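Local coordinates for protein alpha-glucosidase ([Eubacterium] rectale, PDB 6PNR) that hydrolyses alpha-glycosidic bonds as a family 31 glycoside hydrolase, a sulfoquinovosidase that probably releases sulfoquinovose from sulfolipid-derived glycosides, at residues M28-G34 with I99-R105. Numbering follows the deposited sequence.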
loop_
_atom_site.group_PDB
_atom_site.type_symbol
_atom_site.label_atom_id
_atom_site.label_comp_id
_atom_site.label_asym_id
_atom_site.label_seq_id
_atom_site.Cartn_x
_atom_site.Cartn_y
_atom_site.Cartn_z
ATOM N N MET A 28 21.372 -16.720 -14.082
ATOM C CA MET A 28 20.039 -17.173 -14.446
ATOM C C MET A 28 19.176 -17.507 -13.238
ATOM O O MET A 28 17.948 -17.429 -13.334
ATOM C CB MET A 28 20.140 -18.404 -15.358
ATOM C CG MET A 28 18.853 -18.786 -16.085
ATOM S SD MET A 28 19.084 -20.135 -17.277
ATOM C CE MET A 28 19.380 -21.511 -16.181
ATOM N N ILE A 29 19.776 -17.882 -12.109
ATOM C CA ILE A 29 19.036 -18.347 -10.939
ATOM C C ILE A 29 19.592 -17.677 -9.688
ATOM O O ILE A 29 20.808 -17.672 -9.465
ATOM C CB ILE A 29 19.107 -19.880 -10.794
ATOM C CG1 ILE A 29 18.582 -20.580 -12.050
ATOM C CG2 ILE A 29 18.337 -20.335 -9.574
ATOM C CD1 ILE A 29 18.813 -22.094 -12.044
ATOM N N TYR A 30 18.701 -17.114 -8.875
ATOM C CA TYR A 30 18.993 -16.778 -7.493
ATOM C C TYR A 30 18.148 -17.665 -6.589
ATOM O O TYR A 30 17.023 -18.041 -6.933
ATOM C CB TYR A 30 18.688 -15.303 -7.166
ATOM C CG TYR A 30 19.364 -14.270 -8.054
ATOM C CD1 TYR A 30 19.020 -14.137 -9.393
ATOM C CD2 TYR A 30 20.315 -13.392 -7.528
ATOM C CE1 TYR A 30 19.621 -13.181 -10.201
ATOM C CE2 TYR A 30 20.920 -12.431 -8.325
ATOM C CZ TYR A 30 20.571 -12.335 -9.654
ATOM O OH TYR A 30 21.173 -11.389 -10.442
ATOM N N VAL A 31 18.685 -17.970 -5.414
ATOM C CA VAL A 31 17.982 -18.754 -4.413
ATOM C C VAL A 31 18.067 -18.001 -3.098
ATOM O O VAL A 31 18.895 -17.106 -2.923
ATOM C CB VAL A 31 18.572 -20.166 -4.271
ATOM C CG1 VAL A 31 18.455 -20.890 -5.582
ATOM C CG2 VAL A 31 20.032 -20.069 -3.864
ATOM N N GLY A 32 17.197 -18.359 -2.168
ATOM C CA GLY A 32 17.265 -17.710 -0.884
ATOM C C GLY A 32 16.252 -18.253 0.090
ATOM O O GLY A 32 15.673 -19.324 -0.103
ATOM N N VAL A 33 16.074 -17.485 1.162
ATOM C CA VAL A 33 15.252 -17.857 2.302
ATOM C C VAL A 33 14.327 -16.689 2.613
ATOM O O VAL A 33 14.789 -15.552 2.753
ATOM C CB VAL A 33 16.118 -18.205 3.526
ATOM C CG1 VAL A 33 15.242 -18.646 4.702
ATOM C CG2 VAL A 33 17.161 -19.278 3.161
ATOM N N GLY A 34 13.028 -16.970 2.709
ATOM C CA GLY A 34 12.063 -15.975 3.120
ATOM C C GLY A 34 11.137 -16.530 4.188
ATOM O O GLY A 34 11.067 -17.740 4.418
ATOM N N ILE A 99 16.605 -23.746 1.169
ATOM C CA ILE A 99 16.087 -22.831 0.168
ATOM C C ILE A 99 14.573 -22.940 0.126
ATOM O O ILE A 99 14.022 -24.042 -0.005
ATOM C CB ILE A 99 16.701 -23.151 -1.201
ATOM C CG1 ILE A 99 18.208 -22.917 -1.171
ATOM C CG2 ILE A 99 16.041 -22.338 -2.309
ATOM C CD1 ILE A 99 18.891 -23.346 -2.437
ATOM N N ASN A 100 13.887 -21.797 0.256
ATOM C CA ASN A 100 12.457 -21.749 -0.027
ATOM C C ASN A 100 12.081 -20.575 -0.927
ATOM O O ASN A 100 10.892 -20.271 -1.060
ATOM C CB ASN A 100 11.629 -21.725 1.267
ATOM C CG ASN A 100 11.858 -20.475 2.116
ATOM O OD1 ASN A 100 12.582 -19.560 1.741
ATOM N ND2 ASN A 100 11.221 -20.442 3.271
ATOM N N ARG A 101 13.059 -19.929 -1.566
ATOM C CA ARG A 101 12.805 -18.857 -2.521
ATOM C C ARG A 101 13.679 -19.083 -3.739
ATOM O O ARG A 101 14.885 -19.331 -3.610
ATOM C CB ARG A 101 13.085 -17.469 -1.925
ATOM C CG ARG A 101 12.212 -17.083 -0.713
ATOM C CD ARG A 101 10.738 -16.919 -1.065
ATOM N NE ARG A 101 9.919 -16.508 0.088
ATOM C CZ ARG A 101 9.176 -17.341 0.814
ATOM N NH1 ARG A 101 9.138 -18.636 0.508
ATOM N NH2 ARG A 101 8.463 -16.887 1.835
ATOM N N PHE A 102 13.070 -18.960 -4.916
ATOM C CA PHE A 102 13.690 -19.318 -6.185
ATOM C C PHE A 102 13.353 -18.226 -7.191
ATOM O O PHE A 102 12.176 -17.971 -7.460
ATOM C CB PHE A 102 13.165 -20.693 -6.638
ATOM C CG PHE A 102 13.792 -21.234 -7.889
ATOM C CD1 PHE A 102 14.924 -22.026 -7.821
ATOM C CD2 PHE A 102 13.220 -20.992 -9.131
ATOM C CE1 PHE A 102 15.490 -22.543 -8.972
ATOM C CE2 PHE A 102 13.774 -21.511 -10.291
ATOM C CZ PHE A 102 14.912 -22.292 -10.213
ATOM N N TRP A 103 14.370 -17.559 -7.723
ATOM C CA TRP A 103 14.183 -16.530 -8.738
ATOM C C TRP A 103 14.834 -16.992 -10.036
ATOM O O TRP A 103 16.047 -17.232 -10.077
ATOM C CB TRP A 103 14.783 -15.193 -8.299
ATOM C CG TRP A 103 14.107 -14.484 -7.152
ATOM C CD1 TRP A 103 13.132 -13.521 -7.237
ATOM C CD2 TRP A 103 14.403 -14.628 -5.763
ATOM N NE1 TRP A 103 12.798 -13.078 -5.984
ATOM C CE2 TRP A 103 13.570 -13.735 -5.061
ATOM C CE3 TRP A 103 15.300 -15.424 -5.039
ATOM C CZ2 TRP A 103 13.597 -13.623 -3.672
ATOM C CZ3 TRP A 103 15.333 -15.307 -3.669
ATOM C CH2 TRP A 103 14.482 -14.410 -2.995
ATOM N N PHE A 104 14.031 -17.111 -11.089
ATOM C CA PHE A 104 14.483 -17.570 -12.395
ATOM C C PHE A 104 14.390 -16.406 -13.369
ATOM O O PHE A 104 13.329 -15.777 -13.493
ATOM C CB PHE A 104 13.631 -18.751 -12.885
ATOM C CG PHE A 104 14.114 -19.361 -14.177
ATOM C CD1 PHE A 104 15.096 -20.332 -14.172
ATOM C CD2 PHE A 104 13.585 -18.954 -15.391
ATOM C CE1 PHE A 104 15.554 -20.891 -15.357
ATOM C CE2 PHE A 104 14.032 -19.508 -16.584
ATOM C CZ PHE A 104 15.016 -20.482 -16.564
ATOM N N ARG A 105 15.489 -16.113 -14.058
ATOM C CA ARG A 105 15.508 -15.000 -14.993
ATOM C C ARG A 105 15.414 -15.463 -16.437
ATOM O O ARG A 105 16.010 -16.469 -16.829
ATOM C CB ARG A 105 16.759 -14.155 -14.794
ATOM C CG ARG A 105 16.682 -13.362 -13.505
ATOM C CD ARG A 105 17.632 -12.220 -13.555
ATOM N NE ARG A 105 17.475 -11.330 -12.421
ATOM C CZ ARG A 105 18.276 -10.302 -12.208
ATOM N NH1 ARG A 105 19.267 -10.066 -13.057
ATOM N NH2 ARG A 105 18.092 -9.514 -11.166
#
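Gly-32 O is gripped by two successive amides: Asn-100 N at 3.1 Å, nearly in line with the C=O, and, weakly, Arg-101 N. Both thus face one residue, a classic beta bulge. Beyond it the Asn-100 amide pairs with the Gly-34 backbone: OD1 takes Gly-34 N on a lone pair at 2.8 Å, and ND2 gives to Gly-34 O at 2.9 Å. Its CG sits between the backbone N and carbonyl carbon (chi1 64°), bringing the amide there. With an alanine here, Gly-34 N and O would probably lose both mates. From the bulge, 101-105 runs antiparallel to 29-34 within the N-terminal beta-sandwich domain, far from the inhibitor pocket. Tyr-30 and Trp-103 exchange both backbone bonds, and the indole sets its CE3–CZ3 edge against Tyr-30 C and Val-31 C, near its plane. On the face of Ile-29, Phe-102 and Phe-104, Ile-29 CG2 meets Phe-102 CE1 at 3.7 Å. Met-28, just before the strand, reaches the Phe-104 ring with SD, an oblique Met-aromatic contact 4.9 Å from the centroid. On the opposite face Tyr-30 OH lies over the rim of one face of the Arg-105 guanidinium, salt-bridged to Glu-199 and hydrogen-bonded to Tyr-50 of the second subunit.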